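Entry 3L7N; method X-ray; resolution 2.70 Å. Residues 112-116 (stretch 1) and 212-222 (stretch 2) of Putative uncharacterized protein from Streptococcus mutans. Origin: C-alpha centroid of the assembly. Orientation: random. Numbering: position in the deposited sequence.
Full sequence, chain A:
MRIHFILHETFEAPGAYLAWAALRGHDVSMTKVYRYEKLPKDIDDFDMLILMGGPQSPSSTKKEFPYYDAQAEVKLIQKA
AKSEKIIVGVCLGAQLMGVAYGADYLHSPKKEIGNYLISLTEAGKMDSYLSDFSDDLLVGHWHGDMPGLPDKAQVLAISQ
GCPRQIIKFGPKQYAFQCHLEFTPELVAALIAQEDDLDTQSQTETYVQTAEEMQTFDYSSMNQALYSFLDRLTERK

Stretch 1 (112-116) EIGNY
Stretch 2 212-222: EMQTFDYSSMN

Residues 112-116 form an extended segment bent at a glycine, and it packs against residues 212-222, where the end of one helix, a short linker and the start of a second helix follow one another. Touching residues are at least 98 positions apart in sequence. The contact buries 261 Å² in total and contains no hydrogen bond between the stretches; packing around N115 and the side chain of M213 accounts for most of it.

E112 enters in β conformation (phi/psi -138/127) with an m, t side chain that stays out of reach of stretch 2, its carboxylate being hydrogen-bonded elsewhere in the structure. I113 continues the strand (-145/97). Its CA-to-CB bond points sideways and the m, t rotamer leads the end of the chain away, yet the branch methyl still meets M213, with I113 CG2 4.1 Å from M213 CE. The β-branched aliphatic side chain thus suits both the strand and its buried, apolar neighbour.

At G114 the chain turns a corner, with phi/psi of 146/-166. At these angles a β-carbon would be jammed against the carbonyl oxygen of I113, which by itself calls for glycine; it would also be crowded by Y116 CE2. The bare CA also marks the register: G114 CA and M213 CA are 6.0 Å apart, the closest CA pair across the stretches. M213, helical at -75/-40, starts sideways, but its m, t, m rotamer brings the thioether over the corner, placing M213 SD 3.5 Å from G114 CA. A flexible, unbranched side chain is well suited to follow this bend.

N115 resumes the extended course (-106/109) and points its CB toward stretch 2, where 101 Å² of the residue is covered. With chi1 -57° (m) and chi2 113°, its side chain reaches a pocket lined by F216, Y218 and M221. The F216 ring, set by chi1 -177° (t) and chi2 93°, presents a face to N115: N115 CB lies 4.1 Å from the F216 ring centroid and only 9° off its normal, a CH-π contact, while N115 OD1 is 3.5 Å from F216 CG over the same ring. Y218 (m, chi2 -87°) brings its hydroxyl within 3.3 Å of the amide, measured from Y218 OH to N115 OD1, but the hydroxyl donates instead to its own stretch, with Y218 OH 2.8 Å from M213 O. That bond ties the linker back to the first helix, aided by a weak one from F216 N to M213 O at 3.3 Å. M221 points toward stretch 1; with chi1 28° and chi3 130°, both between wells, and chi2 163° (t), M221 CE lies 2.9 Å from N115 ND2, shorter than a normal van der Waals contact. D217 precedes the turn into the second helix; its t side chain points away from stretch 1, and D217 OD1 accepts from S219 N at 2.8 Å, a capping bond.

Y116 (-126/158; chi1 -62°, m) directs its CB away and makes no contact with stretch 2, its ring folding back beside G114.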

ATOM      1  N   GLU A 112       7.098   6.980  -9.765  1.00 46.75           N
ATOM      2  CA  GLU A 112       8.004   5.844  -9.586  1.00 45.66           C
ATOM      3  C   GLU A 112       7.307   4.514  -9.940  1.00 46.36           C
ATOM      4  O   GLU A 112       6.235   4.189  -9.413  1.00 48.30           O
ATOM      5  CB  GLU A 112       8.539   5.790  -8.166  1.00 43.84           C
ATOM      6  CG  GLU A 112       9.357   6.967  -7.738  1.00 43.61           C
ATOM      7  CD  GLU A 112       9.704   6.915  -6.218  1.00 48.81           C
ATOM      8  OE1 GLU A 112      10.931   7.030  -5.839  1.00 51.45           O
ATOM      9  OE2 GLU A 112       8.775   6.668  -5.411  1.00 47.94           O
ATOM     10  N   ILE A 113       7.937   3.755 -10.820  1.00 45.75           N
ATOM     11  CA  ILE A 113       7.365   2.534 -11.369  1.00 43.65           C
ATOM     12  C   ILE A 113       8.509   1.564 -11.571  1.00 43.07           C
ATOM     13  O   ILE A 113       9.241   1.685 -12.508  1.00 43.54           O
ATOM     14  CB  ILE A 113       6.719   2.809 -12.750  1.00 42.60           C
ATOM     15  CG1 ILE A 113       5.516   3.749 -12.621  1.00 39.84           C
ATOM     16  CG2 ILE A 113       6.376   1.542 -13.410  1.00 44.62           C
ATOM     17  CD1 ILE A 113       4.674   3.828 -13.857  1.00 35.48           C
ATOM     18  N   GLY A 114       8.713   0.673 -10.644  1.00 42.26           N
ATOM     19  CA  GLY A 114       9.778  -0.231 -10.764  1.00 43.18           C
ATOM     20  C   GLY A 114      10.314  -0.538  -9.448  1.00 45.27           C
ATOM     21  O   GLY A 114       9.707  -0.241  -8.475  1.00 46.57           O
ATOM     22  N   ASN A 115      11.486  -1.140  -9.397  1.00 47.69           N
ATOM     23  CA  ASN A 115      12.055  -1.515  -8.120  1.00 49.75           C
ATOM     24  C   ASN A 115      13.204  -0.606  -7.704  1.00 49.74           C
ATOM     25  O   ASN A 115      14.250  -0.613  -8.320  1.00 49.80           O
ATOM     26  CB  ASN A 115      12.470  -2.993  -8.113  1.00 50.28           C
ATOM     27  CG  ASN A 115      11.332  -3.908  -8.449  1.00 51.83           C
ATOM     28  OD1 ASN A 115      11.343  -4.545  -9.472  1.00 57.64           O
ATOM     29  ND2 ASN A 115      10.309  -3.931  -7.597  1.00 54.68           N
ATOM     30  N   TYR A 116      12.951   0.236  -6.681  1.00 49.86           N
ATOM     31  CA  TYR A 116      13.943   1.212  -6.210  1.00 49.10           C
ATOM     32  C   TYR A 116      14.216   1.114  -4.709  1.00 49.09           C
ATOM     33  O   TYR A 116      13.453   0.490  -3.957  1.00 49.01           O
ATOM     34  CB  TYR A 116      13.556   2.605  -6.603  1.00 47.91           C
ATOM     35  CG  TYR A 116      13.480   2.806  -8.089  1.00 49.12           C
ATOM     36  CD1 TYR A 116      14.639   3.001  -8.852  1.00 48.88           C
ATOM     37  CD2 TYR A 116      12.259   2.823  -8.741  1.00 48.94           C
ATOM     38  CE1 TYR A 116      14.566   3.194 -10.215  1.00 49.74           C
ATOM     39  CE2 TYR A 116      12.173   3.060 -10.103  1.00 50.97           C
ATOM     40  CZ  TYR A 116      13.325   3.219 -10.840  1.00 51.56           C
ATOM     41  OH  TYR A 116      13.239   3.389 -12.210  1.00 55.01           O
ATOM     42  N   GLU A 212      12.860  -5.153 -17.180  1.00 60.12           N
ATOM     43  CA  GLU A 212      13.586  -4.931 -15.930  1.00 59.47           C
ATOM     44  C   GLU A 212      12.783  -5.389 -14.766  1.00 57.89           C
ATOM     45  O   GLU A 212      13.296  -6.064 -13.875  1.00 57.72           O
ATOM     46  CB  GLU A 212      13.932  -3.468 -15.765  1.00 59.78           C
ATOM     47  CG  GLU A 212      15.357  -3.169 -16.026  1.00 59.84           C
ATOM     48  CD  GLU A 212      15.588  -1.721 -16.306  1.00 62.97           C
ATOM     49  OE1 GLU A 212      14.753  -1.082 -17.025  1.00 60.02           O
ATOM     50  OE2 GLU A 212      16.591  -1.195 -15.794  1.00 66.85           O
ATOM     51  N   MET A 213      11.494  -5.067 -14.793  1.00 56.45           N
ATOM     52  CA  MET A 213      10.584  -5.439 -13.710  1.00 55.01           C
ATOM     53  C   MET A 213      10.215  -6.882 -13.742  1.00 54.94           C
ATOM     54  O   MET A 213      10.140  -7.554 -12.674  1.00 54.26           O
ATOM     55  CB  MET A 213       9.356  -4.585 -13.740  1.00 53.68           C
ATOM     56  CG  MET A 213       9.672  -3.188 -13.533  1.00 52.21           C
ATOM     57  SD  MET A 213       8.277  -2.168 -13.332  1.00 48.00           S
ATOM     58  CE  MET A 213       7.645  -2.016 -15.000  1.00 45.21           C
ATOM     59  N   GLN A 214       9.997  -7.392 -14.953  1.00 55.02           N
ATOM     60  CA  GLN A 214       9.464  -8.712 -15.125  1.00 54.77           C
ATOM     61  C   GLN A 214      10.469  -9.811 -14.710  1.00 54.30           C
ATOM     62  O   GLN A 214      10.078 -10.845 -14.133  1.00 54.12           O
ATOM     63  CB  GLN A 214       9.011  -8.896 -16.534  1.00 54.86           C
ATOM     64  CG  GLN A 214       8.238 -10.102 -16.725  1.00 59.06           C
ATOM     65  CD  GLN A 214       6.806  -9.953 -16.256  1.00 65.77           C
ATOM     66  OE1 GLN A 214       5.961  -9.293 -16.944  1.00 64.82           O
ATOM     67  NE2 GLN A 214       6.474 -10.599 -15.072  1.00 64.07           N
ATOM     68  N   THR A 215      11.768  -9.529 -14.901  1.00 54.20           N
ATOM     69  CA  THR A 215      12.846 -10.527 -14.613  1.00 53.40           C
ATOM     70  C   THR A 215      13.346 -10.432 -13.198  1.00 52.23           C
ATOM     71  O   THR A 215      14.083 -11.293 -12.748  1.00 51.97           O
ATOM     72  CB  THR A 215      14.036 -10.343 -15.546  1.00 53.62           C
ATOM     73  OG1 THR A 215      14.504  -8.997 -15.440  1.00 52.95           O
ATOM     74  CG2 THR A 215      13.618 -10.628 -17.029  1.00 54.49           C
ATOM     75  N   PHE A 216      12.940  -9.371 -12.494  1.00 50.92           N
ATOM     76  CA  PHE A 216      13.509  -9.030 -11.187  1.00 49.68           C
ATOM     77  C   PHE A 216      13.127 -10.107 -10.138  1.00 47.86           C
ATOM     78  O   PHE A 216      12.176 -10.823 -10.326  1.00 48.08           O
ATOM     79  CB  PHE A 216      13.034  -7.609 -10.761  1.00 50.09           C
ATOM     80  CG  PHE A 216      13.612  -7.146  -9.489  1.00 53.59           C
ATOM     81  CD1 PHE A 216      14.766  -6.382  -9.473  1.00 60.61           C
ATOM     82  CD2 PHE A 216      13.012  -7.506  -8.243  1.00 55.77           C
ATOM     83  CE1 PHE A 216      15.378  -5.976  -8.180  1.00 62.51           C
ATOM     84  CE2 PHE A 216      13.581  -7.097  -6.969  1.00 55.39           C
ATOM     85  CZ  PHE A 216      14.747  -6.345  -6.941  1.00 58.25           C
ATOM     86  N   ASP A 217      13.922 -10.268  -9.094  1.00 46.09           N
ATOM     87  CA  ASP A 217      13.592 -11.264  -8.091  1.00 45.77           C
ATOM     88  C   ASP A 217      12.956 -10.639  -6.821  1.00 46.18           C
ATOM     89  O   ASP A 217      13.658  -9.937  -6.024  1.00 45.91           O
ATOM     90  CB  ASP A 217      14.809 -12.078  -7.703  1.00 46.19           C
ATOM     91  CG  ASP A 217      14.502 -13.109  -6.561  1.00 49.76           C
ATOM     92  OD1 ASP A 217      13.483 -12.974  -5.879  1.00 53.49           O
ATOM     93  OD2 ASP A 217      15.277 -14.042  -6.365  1.00 56.08           O
ATOM     94  N   TYR A 218      11.666 -10.991  -6.560  1.00 44.12           N
ATOM     95  CA  TYR A 218      10.882 -10.322  -5.534  1.00 40.63           C
ATOM     96  C   TYR A 218      10.928 -10.951  -4.177  1.00 41.11           C
ATOM     97  O   TYR A 218      10.248 -10.497  -3.287  1.00 43.79           O
ATOM     98  CB  TYR A 218       9.439 -10.157  -5.977  1.00 38.66           C
ATOM     99  CG  TYR A 218       9.275  -9.256  -7.113  1.00 34.26           C
ATOM    100  CD1 TYR A 218       9.129  -7.883  -6.912  1.00 34.31           C
ATOM    101  CD2 TYR A 218       9.280  -9.751  -8.446  1.00 29.93           C
ATOM    102  CE1 TYR A 218       8.987  -6.969  -8.021  1.00 32.33           C
ATOM    103  CE2 TYR A 218       9.115  -8.883  -9.554  1.00 29.53           C
ATOM    104  CZ  TYR A 218       8.999  -7.476  -9.330  1.00 34.80           C
ATOM    105  OH  TYR A 218       8.911  -6.594 -10.400  1.00 37.10           O
ATOM    106  N   SER A 219      11.729 -11.964  -3.978  1.00 40.98           N
ATOM    107  CA  SER A 219      11.629 -12.731  -2.713  1.00 43.17           C
ATOM    108  C   SER A 219      12.094 -11.960  -1.489  1.00 44.23           C
ATOM    109  O   SER A 219      11.741 -12.329  -0.325  1.00 45.43           O
ATOM    110  CB  SER A 219      12.360 -14.110  -2.787  1.00 44.25           C
ATOM    111  OG  SER A 219      13.334 -14.149  -3.849  1.00 49.21           O
ATOM    112  N   SER A 220      12.933 -10.938  -1.693  1.00 44.03           N
ATOM    113  CA  SER A 220      13.483 -10.225  -0.551  1.00 44.22           C
ATOM    114  C   SER A 220      12.538  -9.220  -0.009  1.00 42.63           C
ATOM    115  O   SER A 220      12.358  -9.147   1.211  1.00 42.49           O
ATOM    116  CB  SER A 220      14.796  -9.589  -0.886  1.00 45.50           C
ATOM    117  OG  SER A 220      15.704 -10.586  -1.271  1.00 50.86           O
ATOM    118  N   MET A 221      11.887  -8.441  -0.898  1.00 40.55           N
ATOM    119  CA  MET A 221      10.743  -7.603  -0.451  1.00 39.75           C
ATOM    120  C   MET A 221       9.605  -8.380   0.215  1.00 39.61           C
ATOM    121  O   MET A 221       9.223  -8.031   1.315  1.00 40.79           O
ATOM    122  CB  MET A 221      10.225  -6.643  -1.502  1.00 37.00           C
ATOM    123  CG  MET A 221      10.392  -7.031  -2.822  1.00 36.56           C
ATOM    124  SD  MET A 221       9.298  -6.044  -3.789  1.00 40.43           S
ATOM    125  CE  MET A 221      10.374  -5.437  -5.062  1.00 38.84           C
ATOM    126  N   ASN A 222       9.132  -9.495  -0.405  1.00 38.44           N
ATOM    127  CA  ASN A 222       8.105 -10.327   0.253  1.00 37.09           C
ATOM    128  C   ASN A 222       8.587 -10.643   1.655  1.00 38.02           C
ATOM    129  O   ASN A 222       7.816 -10.685   2.615  1.00 38.01           O
ATOM    130  CB  ASN A 222       7.884 -11.654  -0.466  1.00 35.55           C
ATOM    131  CG  ASN A 222       7.475 -11.511  -1.935  1.00 36.06           C
ATOM    132  OD1 ASN A 222       7.473 -12.517  -2.662  1.00 38.55           O
ATOM    133  ND2 ASN A 222       7.078 -10.301  -2.370  1.00 32.07           N
TER